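Local structure of cytochrome c-552/4 domain-containing protein (Ignicoccus hospitalis KIN4/I, 4QO5) at residues R230-C235 with I258-H263; F247-E252 with Q489-F494. The protein is of uncertain function but binds eight c-type hemes as a membrane-associated octaheme cytochrome c, and probably takes part in electron transfer. All coordinates share one frame; numbering follows the deposited sequence.

Contact 1 (R230-C235 with I258-H263). With HEC (heme c), chain G.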
loop_
_atom_site.group_PDB
_atom_site.type_symbol
_atom_site.label_atom_id
_atom_site.label_comp_id
_atom_site.label_asym_id
_atom_site.label_seq_id
_atom_site.Cartn_x
_atom_site.Cartn_y
_atom_site.Cartn_z
ATOM N N ARG A 230 7.824 -1.708 18.657
ATOM C CA ARG A 230 6.767 -2.713 18.631
ATOM C C ARG A 230 5.634 -2.435 17.658
ATOM O O ARG A 230 4.635 -3.155 17.655
ATOM C CB ARG A 230 6.185 -2.830 20.020
ATOM C CG ARG A 230 7.120 -3.460 21.006
ATOM C CD ARG A 230 6.718 -3.134 22.421
ATOM N NE ARG A 230 7.369 -4.019 23.360
ATOM C CZ ARG A 230 7.136 -3.983 24.658
ATOM N NH1 ARG A 230 6.359 -3.027 25.109
ATOM N NH2 ARG A 230 7.751 -4.832 25.502
ATOM N N SER A 231 5.773 -1.383 16.864
ATOM C CA SER A 231 4.756 -1.049 15.866
ATOM C C SER A 231 5.081 -1.816 14.589
ATOM O O SER A 231 6.218 -2.217 14.380
ATOM C CB SER A 231 4.772 0.467 15.564
ATOM O OG SER A 231 5.939 0.834 14.835
ATOM N N PRO A 232 4.101 -1.989 13.708
ATOM C CA PRO A 232 4.430 -2.602 12.412
ATOM C C PRO A 232 5.148 -1.630 11.477
ATOM O O PRO A 232 5.886 -2.052 10.587
ATOM C CB PRO A 232 3.045 -2.929 11.837
ATOM C CG PRO A 232 2.151 -1.852 12.438
ATOM C CD PRO A 232 2.664 -1.674 13.839
ATOM N N TYR A 233 4.918 -0.338 11.677
ATOM C CA TYR A 233 5.407 0.683 10.759
ATOM C C TYR A 233 6.915 0.674 10.698
ATOM O O TYR A 233 7.512 0.811 9.638
ATOM C CB TYR A 233 4.953 2.054 11.221
ATOM C CG TYR A 233 3.457 2.208 11.187
ATOM C CD1 TYR A 233 2.784 2.238 9.983
ATOM C CD2 TYR A 233 2.725 2.327 12.366
ATOM C CE1 TYR A 233 1.409 2.389 9.942
ATOM C CE2 TYR A 233 1.344 2.483 12.332
ATOM C CZ TYR A 233 0.702 2.515 11.119
ATOM O OH TYR A 233 -0.669 2.656 11.078
ATOM N N THR A 234 7.527 0.459 11.849
ATOM C CA THR A 234 8.969 0.538 11.913
ATOM C C THR A 234 9.673 -0.575 11.107
ATOM O O THR A 234 10.673 -0.322 10.448
ATOM C CB THR A 234 9.459 0.605 13.362
ATOM O OG1 THR A 234 10.771 1.147 13.350
ATOM C CG2 THR A 234 9.462 -0.778 14.049
ATOM N N CYS A 235 9.134 -1.792 11.137
ATOM C CA CYS A 235 9.704 -2.892 10.360
ATOM C C CYS A 235 9.388 -2.726 8.896
ATOM O O CYS A 235 10.105 -3.232 8.027
ATOM C CB CYS A 235 9.173 -4.263 10.828
ATOM S SG CYS A 235 9.002 -4.451 12.594
ATOM N N ILE A 258 -7.131 -5.750 13.263
ATOM C CA ILE A 258 -7.524 -5.510 14.647
ATOM C C ILE A 258 -6.562 -4.533 15.348
ATOM O O ILE A 258 -6.992 -3.649 16.096
ATOM C CB ILE A 258 -7.583 -6.844 15.427
ATOM C CG1 ILE A 258 -8.713 -7.714 14.880
ATOM C CG2 ILE A 258 -7.827 -6.596 16.902
ATOM C CD1 ILE A 258 -8.622 -9.172 15.370
ATOM N N TRP A 259 -5.269 -4.700 15.106
ATOM C CA TRP A 259 -4.284 -3.839 15.745
ATOM C C TRP A 259 -4.521 -2.380 15.339
ATOM O O TRP A 259 -4.555 -1.493 16.196
ATOM C CB TRP A 259 -2.862 -4.264 15.395
ATOM C CG TRP A 259 -1.836 -3.484 16.176
ATOM C CD1 TRP A 259 -1.296 -3.828 17.385
ATOM C CD2 TRP A 259 -1.236 -2.224 15.811
ATOM N NE1 TRP A 259 -0.412 -2.865 17.795
ATOM C CE2 TRP A 259 -0.344 -1.877 16.847
ATOM C CE3 TRP A 259 -1.364 -1.370 14.710
ATOM C CZ2 TRP A 259 0.426 -0.705 16.819
ATOM C CZ3 TRP A 259 -0.587 -0.188 14.679
ATOM C CH2 TRP A 259 0.279 0.128 15.737
ATOM N N PHE A 260 -4.731 -2.141 14.047
ATOM C CA PHE A 260 -4.979 -0.764 13.575
ATOM C C PHE A 260 -6.124 -0.085 14.333
ATOM O O PHE A 260 -6.019 1.099 14.687
ATOM C CB PHE A 260 -5.221 -0.716 12.059
ATOM C CG PHE A 260 -3.979 -0.931 11.242
ATOM C CD1 PHE A 260 -2.831 -0.188 11.487
ATOM C CD2 PHE A 260 -3.959 -1.856 10.223
ATOM C CE1 PHE A 260 -1.679 -0.378 10.727
ATOM C CE2 PHE A 260 -2.818 -2.057 9.469
ATOM C CZ PHE A 260 -1.674 -1.317 9.718
ATOM N N MET A 261 -7.209 -0.825 14.592
ATOM C CA MET A 261 -8.362 -0.234 15.260
ATOM C C MET A 261 -8.338 -0.258 16.789
ATOM O O MET A 261 -8.982 0.584 17.424
ATOM C CB MET A 261 -9.671 -0.872 14.772
ATOM C CG MET A 261 -10.004 -0.565 13.333
ATOM S SD MET A 261 -9.989 1.212 12.951
ATOM C CE MET A 261 -11.168 1.849 14.124
ATOM N N HIS A 262 -7.634 -1.218 17.388
ATOM C CA HIS A 262 -7.655 -1.375 18.849
ATOM C C HIS A 262 -6.387 -0.929 19.594
ATOM O O HIS A 262 -6.415 -0.800 20.815
ATOM C CB HIS A 262 -7.973 -2.834 19.238
ATOM C CG HIS A 262 -9.425 -3.171 19.158
ATOM N ND1 HIS A 262 -9.925 -4.412 19.490
ATOM C CD2 HIS A 262 -10.497 -2.421 18.783
ATOM C CE1 HIS A 262 -11.236 -4.415 19.328
ATOM N NE2 HIS A 262 -11.607 -3.220 18.895
ATOM N N HIS A 263 -5.295 -0.644 18.890
ATOM C CA HIS A 263 -4.027 -0.400 19.604
ATOM C C HIS A 263 -4.035 0.867 20.464
ATOM O O HIS A 263 -3.208 1.020 21.351
ATOM C CB HIS A 263 -2.812 -0.429 18.670
ATOM C CG HIS A 263 -2.607 0.833 17.894
ATOM N ND1 HIS A 263 -3.218 1.075 16.682
ATOM C CD2 HIS A 263 -1.830 1.915 18.147
ATOM C CE1 HIS A 263 -2.837 2.258 16.229
ATOM N NE2 HIS A 263 -1.996 2.786 17.099
HETATM FE FE HEC G . 14.454 -7.088 9.592
HETATM C CHA HEC G . 16.131 -9.905 8.482
HETATM C CHB HEC G . 12.295 -9.066 11.405
HETATM C CHC HEC G . 13.237 -4.290 11.146
HETATM C CHD HEC G . 16.262 -5.135 7.507
HETATM N NA HEC G . 14.268 -9.098 9.929
HETATM C C1A HEC G . 15.039 -10.075 9.312
HETATM C C2A HEC G . 14.517 -11.362 9.734
HETATM C C3A HEC G . 13.464 -11.141 10.545
HETATM C C4A HEC G . 13.273 -9.713 10.675
HETATM C CMA HEC G . 12.564 -12.196 11.230
HETATM C CAA HEC G . 15.092 -12.719 9.269
HETATM C CBA HEC G . 16.347 -13.106 10.050
HETATM C CGA HEC G . 17.584 -12.564 9.382
HETATM O O1A HEC G . 18.375 -11.883 10.091
HETATM O O2A HEC G . 17.781 -12.793 8.153
HETATM N NB HEC G . 13.039 -6.748 10.963
HETATM C C1B HEC G . 12.289 -7.702 11.642
HETATM C C2B HEC G . 11.523 -7.023 12.677
HETATM C C3B HEC G . 11.841 -5.713 12.620
HETATM C C4B HEC G . 12.753 -5.524 11.530
HETATM C CMB HEC G . 10.615 -7.759 13.688
HETATM C CAB HEC G . 11.473 -4.479 13.478
HETATM C CBB HEC G . 11.090 -4.710 14.962
HETATM N NC HEC G . 14.654 -5.099 9.347
HETATM C C1C HEC G . 14.112 -4.105 10.116
HETATM C C2C HEC G . 14.411 -2.815 9.492
HETATM C C3C HEC G . 15.492 -3.084 8.737
HETATM C C4C HEC G . 15.515 -4.506 8.475
HETATM C CMC HEC G . 14.182 -1.567 10.381
HETATM C CAC HEC G . 16.465 -2.194 7.911
HETATM C CBC HEC G . 16.815 -0.774 8.438
HETATM N ND HEC G . 15.955 -7.483 8.191
HETATM C C1D HEC G . 16.574 -6.467 7.453
HETATM C C2D HEC G . 17.594 -7.041 6.610
HETATM C C3D HEC G . 17.564 -8.532 6.914
HETATM C C4D HEC G . 16.532 -8.711 7.915
HETATM C CMD HEC G . 18.514 -6.297 5.617
HETATM C CAD HEC G . 18.479 -9.612 6.306
HETATM C CBD HEC G . 19.664 -9.847 7.236
HETATM C CGD HEC G . 20.486 -10.984 6.672
HETATM O O1D HEC G . 20.018 -12.155 6.737
HETATM O O2D HEC G . 21.614 -10.720 6.175
#

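Contact 2 (F247-E252 with Q489-F494). With HEC (heme c), chain E.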
loop_
_atom_site.group_PDB
_atom_site.type_symbol
_atom_site.label_atom_id
_atom_site.label_comp_id
_atom_site.label_asym_id
_atom_site.label_seq_id
_atom_site.Cartn_x
_atom_site.Cartn_y
_atom_site.Cartn_z
ATOM N N PHE A 247 5.424 -6.691 6.055
ATOM C CA PHE A 247 4.526 -5.612 6.448
ATOM C C PHE A 247 3.184 -5.699 5.735
ATOM O O PHE A 247 2.132 -5.487 6.338
ATOM C CB PHE A 247 5.147 -4.228 6.204
ATOM C CG PHE A 247 4.245 -3.097 6.580
ATOM C CD1 PHE A 247 4.100 -2.735 7.906
ATOM C CD2 PHE A 247 3.533 -2.402 5.610
ATOM C CE1 PHE A 247 3.275 -1.698 8.274
ATOM C CE2 PHE A 247 2.694 -1.361 5.967
ATOM C CZ PHE A 247 2.568 -1.003 7.307
ATOM N N ASN A 248 3.225 -6.010 4.444
ATOM C CA ASN A 248 2.022 -5.984 3.617
ATOM C C ASN A 248 1.120 -7.143 3.969
ATOM O O ASN A 248 -0.095 -7.002 4.051
ATOM C CB ASN A 248 2.409 -6.097 2.160
ATOM C CG ASN A 248 3.428 -5.046 1.741
ATOM O OD1 ASN A 248 4.636 -5.239 1.897
ATOM N ND2 ASN A 248 2.943 -3.934 1.205
ATOM N N VAL A 249 1.745 -8.292 4.192
ATOM C CA VAL A 249 1.030 -9.490 4.628
ATOM C C VAL A 249 0.356 -9.232 5.970
ATOM O O VAL A 249 -0.828 -9.524 6.155
ATOM C CB VAL A 249 2.000 -10.673 4.763
ATOM C CG1 VAL A 249 1.369 -11.786 5.597
ATOM C CG2 VAL A 249 2.381 -11.208 3.373
ATOM N N TRP A 250 1.112 -8.701 6.922
ATOM C CA TRP A 250 0.551 -8.429 8.245
ATOM C C TRP A 250 -0.596 -7.424 8.199
ATOM O O TRP A 250 -1.594 -7.591 8.882
ATOM C CB TRP A 250 1.636 -7.920 9.176
ATOM C CG TRP A 250 1.183 -7.680 10.581
ATOM C CD1 TRP A 250 1.165 -8.577 11.590
ATOM C CD2 TRP A 250 0.690 -6.450 11.121
ATOM N NE1 TRP A 250 0.681 -7.984 12.745
ATOM C CE2 TRP A 250 0.397 -6.671 12.478
ATOM C CE3 TRP A 250 0.467 -5.177 10.584
ATOM C CZ2 TRP A 250 -0.113 -5.665 13.309
ATOM C CZ3 TRP A 250 -0.038 -4.188 11.403
ATOM C CH2 TRP A 250 -0.320 -4.427 12.742
ATOM N N LYS A 251 -0.422 -6.350 7.429
ATOM C CA LYS A 251 -1.468 -5.346 7.287
ATOM C C LYS A 251 -2.797 -5.942 6.807
ATOM O O LYS A 251 -3.863 -5.532 7.273
ATOM C CB LYS A 251 -1.013 -4.206 6.353
ATOM N N GLU A 252 -2.743 -6.895 5.877
ATOM C CA GLU A 252 -3.986 -7.504 5.385
ATOM C C GLU A 252 -4.507 -8.602 6.312
ATOM O O GLU A 252 -5.678 -8.954 6.256
ATOM C CB GLU A 252 -3.854 -8.013 3.929
ATOM C CG GLU A 252 -2.893 -9.180 3.723
ATOM C CD GLU A 252 -3.144 -9.955 2.420
ATOM O OE1 GLU A 252 -4.305 -10.008 1.957
ATOM O OE2 GLU A 252 -2.184 -10.544 1.872
ATOM N N GLN A 489 -3.525 -12.978 2.447
ATOM C CA GLN A 489 -4.517 -13.475 1.516
ATOM C C GLN A 489 -4.089 -13.121 0.092
ATOM O O GLN A 489 -3.732 -13.997 -0.693
ATOM C CB GLN A 489 -5.899 -12.893 1.842
ATOM C CG GLN A 489 -6.516 -13.431 3.144
ATOM C CD GLN A 489 -6.142 -12.608 4.371
ATOM O OE1 GLN A 489 -5.641 -11.485 4.261
ATOM N NE2 GLN A 489 -6.387 -13.166 5.547
ATOM N N ASP A 490 -4.088 -11.836 -0.247
ATOM C CA ASP A 490 -3.759 -11.487 -1.629
ATOM C C ASP A 490 -2.272 -11.603 -1.954
ATOM O O ASP A 490 -1.916 -11.825 -3.110
ATOM C CB ASP A 490 -4.362 -10.143 -2.060
ATOM C CG ASP A 490 -4.926 -10.191 -3.483
ATOM O OD1 ASP A 490 -4.961 -11.289 -4.096
ATOM O OD2 ASP A 490 -5.381 -9.140 -3.973
ATOM N N TRP A 491 -1.402 -11.513 -0.946
ATOM C CA TRP A 491 0.024 -11.721 -1.205
ATOM C C TRP A 491 0.329 -13.175 -1.571
ATOM O O TRP A 491 1.354 -13.469 -2.173
ATOM C CB TRP A 491 0.917 -11.204 -0.054
ATOM C CG TRP A 491 1.512 -9.897 -0.431
ATOM C CD1 TRP A 491 2.720 -9.689 -1.016
ATOM C CD2 TRP A 491 0.875 -8.621 -0.355
ATOM N NE1 TRP A 491 2.890 -8.349 -1.286
ATOM C CE2 TRP A 491 1.774 -7.671 -0.876
ATOM C CE3 TRP A 491 -0.365 -8.188 0.126
ATOM C CZ2 TRP A 491 1.470 -6.311 -0.946
ATOM C CZ3 TRP A 491 -0.663 -6.842 0.069
ATOM C CH2 TRP A 491 0.245 -5.917 -0.463
ATOM N N THR A 492 -0.570 -14.090 -1.217
ATOM C CA THR A 492 -0.398 -15.478 -1.623
ATOM C C THR A 492 -1.089 -15.762 -2.956
ATOM O O THR A 492 -1.012 -16.878 -3.470
ATOM C CB THR A 492 -0.995 -16.463 -0.588
ATOM O OG1 THR A 492 -2.403 -16.225 -0.470
ATOM C CG2 THR A 492 -0.349 -16.275 0.768
ATOM N N THR A 493 -1.772 -14.761 -3.511
ATOM C CA THR A 493 -2.608 -14.988 -4.681
ATOM C C THR A 493 -2.267 -14.067 -5.876
ATOM O O THR A 493 -1.299 -14.314 -6.588
ATOM C CB THR A 493 -4.103 -14.879 -4.295
ATOM O OG1 THR A 493 -4.341 -15.652 -3.103
ATOM C CG2 THR A 493 -4.993 -15.392 -5.411
ATOM N N PHE A 494 -3.061 -13.023 -6.105
ATOM C CA PHE A 494 -2.936 -12.252 -7.340
ATOM C C PHE A 494 -1.875 -11.165 -7.283
ATOM O O PHE A 494 -1.247 -10.852 -8.293
ATOM C CB PHE A 494 -4.269 -11.606 -7.716
ATOM C CG PHE A 494 -5.337 -12.585 -8.097
ATOM C CD1 PHE A 494 -5.196 -13.399 -9.218
ATOM C CD2 PHE A 494 -6.507 -12.649 -7.368
ATOM C CE1 PHE A 494 -6.211 -14.284 -9.579
ATOM C CE2 PHE A 494 -7.506 -13.525 -7.714
ATOM C CZ PHE A 494 -7.360 -14.343 -8.827
HETATM FE FE HEC E . -11.949 -14.128 -5.633
HETATM C CHA HEC E . -15.062 -12.810 -6.459
HETATM C CHB HEC E . -12.106 -16.064 -8.450
HETATM C CHC HEC E . -8.787 -15.332 -5.000
HETATM C CHD HEC E . -11.575 -11.813 -3.178
HETATM N NA HEC E . -13.307 -14.332 -7.172
HETATM C C1A HEC E . -14.570 -13.798 -7.271
HETATM C C2A HEC E . -15.262 -14.457 -8.362
HETATM C C3A HEC E . -14.418 -15.340 -8.894
HETATM C C4A HEC E . -13.183 -15.275 -8.167
HETATM C CMA HEC E . -14.630 -16.293 -10.088
HETATM C CAA HEC E . -16.719 -14.201 -8.812
HETATM C CBA HEC E . -17.522 -15.357 -8.204
HETATM C CGA HEC E . -19.011 -15.231 -8.439
HETATM O O1A HEC E . -19.579 -16.067 -9.189
HETATM O O2A HEC E . -19.625 -14.297 -7.874
HETATM N NB HEC E . -10.742 -15.437 -6.527
HETATM C C1B HEC E . -10.958 -16.113 -7.704
HETATM C C2B HEC E . -9.838 -16.972 -7.984
HETATM C C3B HEC E . -8.901 -16.701 -7.066
HETATM C C4B HEC E . -9.472 -15.792 -6.101
HETATM C CMB HEC E . -9.721 -17.820 -9.275
HETATM C CAB HEC E . -7.450 -17.199 -6.875
HETATM C CBB HEC E . -6.667 -17.775 -8.075
HETATM N NC HEC E . -10.438 -13.669 -4.412
HETATM C C1C HEC E . -9.248 -14.327 -4.195
HETATM C C2C HEC E . -8.695 -13.893 -2.927
HETATM C C3C HEC E . -9.432 -12.822 -2.595
HETATM C C4C HEC E . -10.576 -12.732 -3.422
HETATM C CMC HEC E . -7.268 -14.296 -2.474
HETATM C CAC HEC E . -9.404 -11.776 -1.494
HETATM C CBC HEC E . -7.998 -11.106 -1.431
HETATM N ND HEC E . -13.133 -12.568 -4.923
HETATM C C1D HEC E . -12.748 -11.720 -3.900
HETATM C C2D HEC E . -13.751 -10.703 -3.732
HETATM C C3D HEC E . -14.831 -10.998 -4.762
HETATM C C4D HEC E . -14.367 -12.173 -5.456
HETATM C CMD HEC E . -13.730 -9.554 -2.719
HETATM C CAD HEC E . -16.123 -10.194 -5.039
HETATM C CBD HEC E . -15.706 -8.947 -5.814
HETATM C CGD HEC E . -16.903 -8.198 -6.333
HETATM O O1D HEC E . -16.735 -7.003 -6.683
HETATM O O2D HEC E . -18.012 -8.773 -6.396
HETATM O O HOH W 1 -10.857 -12.324 -7.007
#

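Contact 1 (R230-C235 with I258-H263)
Pro232 CD sits over one face of the Trp259 indole, 3.5 Å from Trp259 CH2. It lies 20° off the normal of the six-membered ring, a CH-pi contact made tip to tip. Tyr233 comes to the rim of the same indole, its CE2 near the ring plane and 4.0 Å from Trp259 CZ3. Beyond it the phenol end crosses Phe260 obliquely, with Tyr233 OH 3.2 Å from Phe260 CE1. The indole reaches this site because Trp259 CG is anti to the backbone N (chi1 -173°). Its other face is closed by His263, whose ring centre lies under Trp259 CH2, so the indole is clamped between a proline and an imidazole. His263 is held there by its ND1, which donates to Trp259 O at 2.9 Å; this carbonyl also accepts His263 N. Across the trimer, Phe260 stacks on Tyr233 of the second subunit, and Tyr233 on Phe260 of the third. Behind Pro232, Ser231 N-caps the short helix 232-235 through a weak bond from Thr234 N to Ser231 OG at 3.4 Å, while its hydroxyl also bonds to Ile228 O. Cys235 lies on the same short turn, and its SG is linked to heme CAB at 2.6 Å, stretched for a thioether. Cys235 opens a CXXCH heme-attachment motif closed by the axial ligand His239, the signature of multiheme cytochromes c.

Contact 2 (F247-E252 with Q489-F494)
Glu252 CG stands in the crowded position between the backbone N and the carbonyl carbon (chi1 66°), and the chain then runs extended, delivering the carboxylate to three successive backbone N-H groups. Asp490 N meets the syn lone pair of Glu252 OE1 at 2.9 Å. Glu252 OE2 takes two bonds: Trp491 N reaches its syn lone pair at 3.1 Å, and Gln489 N comes from above the carboxylate plane at 2.8 Å. All three are nearly straight, and so many donors around a buried carboxylate would probably favour its ionised form. An alanine at Glu252 would remove all three acceptor contacts and would probably leave the backbone at 489-491 less firmly fixed. The grip ties helix 246-252, part of the CXXCH multiheme region of this cytochrome, to the loop joining the C-terminal helices 464-485 and 498-520. Asn248 CB points from the helix toward the loop and sits over the face of the Trp491 indole, 3.4 Å from the centroid of its six-membered ring, a CH-pi contact; with CG anti to the carbonyl carbon (chi1 -54°), the amide follows across the same ring, its plane 31° from it. Asp241 secures both partners, bonding Asn248 OD1 through its N and Trp491 NE1 through its OD2. Val249 CG2 adds apolar contact at 3.7 Å from Trp491 CB. Further along the loop, Phe494 CZ lies 3.3 Å from C3B of a heme c whose iron carries a water; Tyr482 OH of the second subunit is also hydrogen-bonded to this heme.

How the contacts relate
Both contacts are buried, lie in the same half of the chain and touch the second subunit. Contact 1 is joined by apolar and aromatic surfaces between helices close in sequence; contact 2 ties residues more than 230 positions apart, chiefly through a carboxylate on backbone N-H groups. Helix 246-252 follows helix 232-235 and precedes helix 254-262, so one arm of contact 2 falls between the arms of contact 1. Trp250 joins the two: its CZ3 lies 3.4 Å from Pro232 CB, and its ring meets Phe260 edge-to-face. Each contact also borders a heme, by covalent attachment in contact 1 and by packing in contact 2.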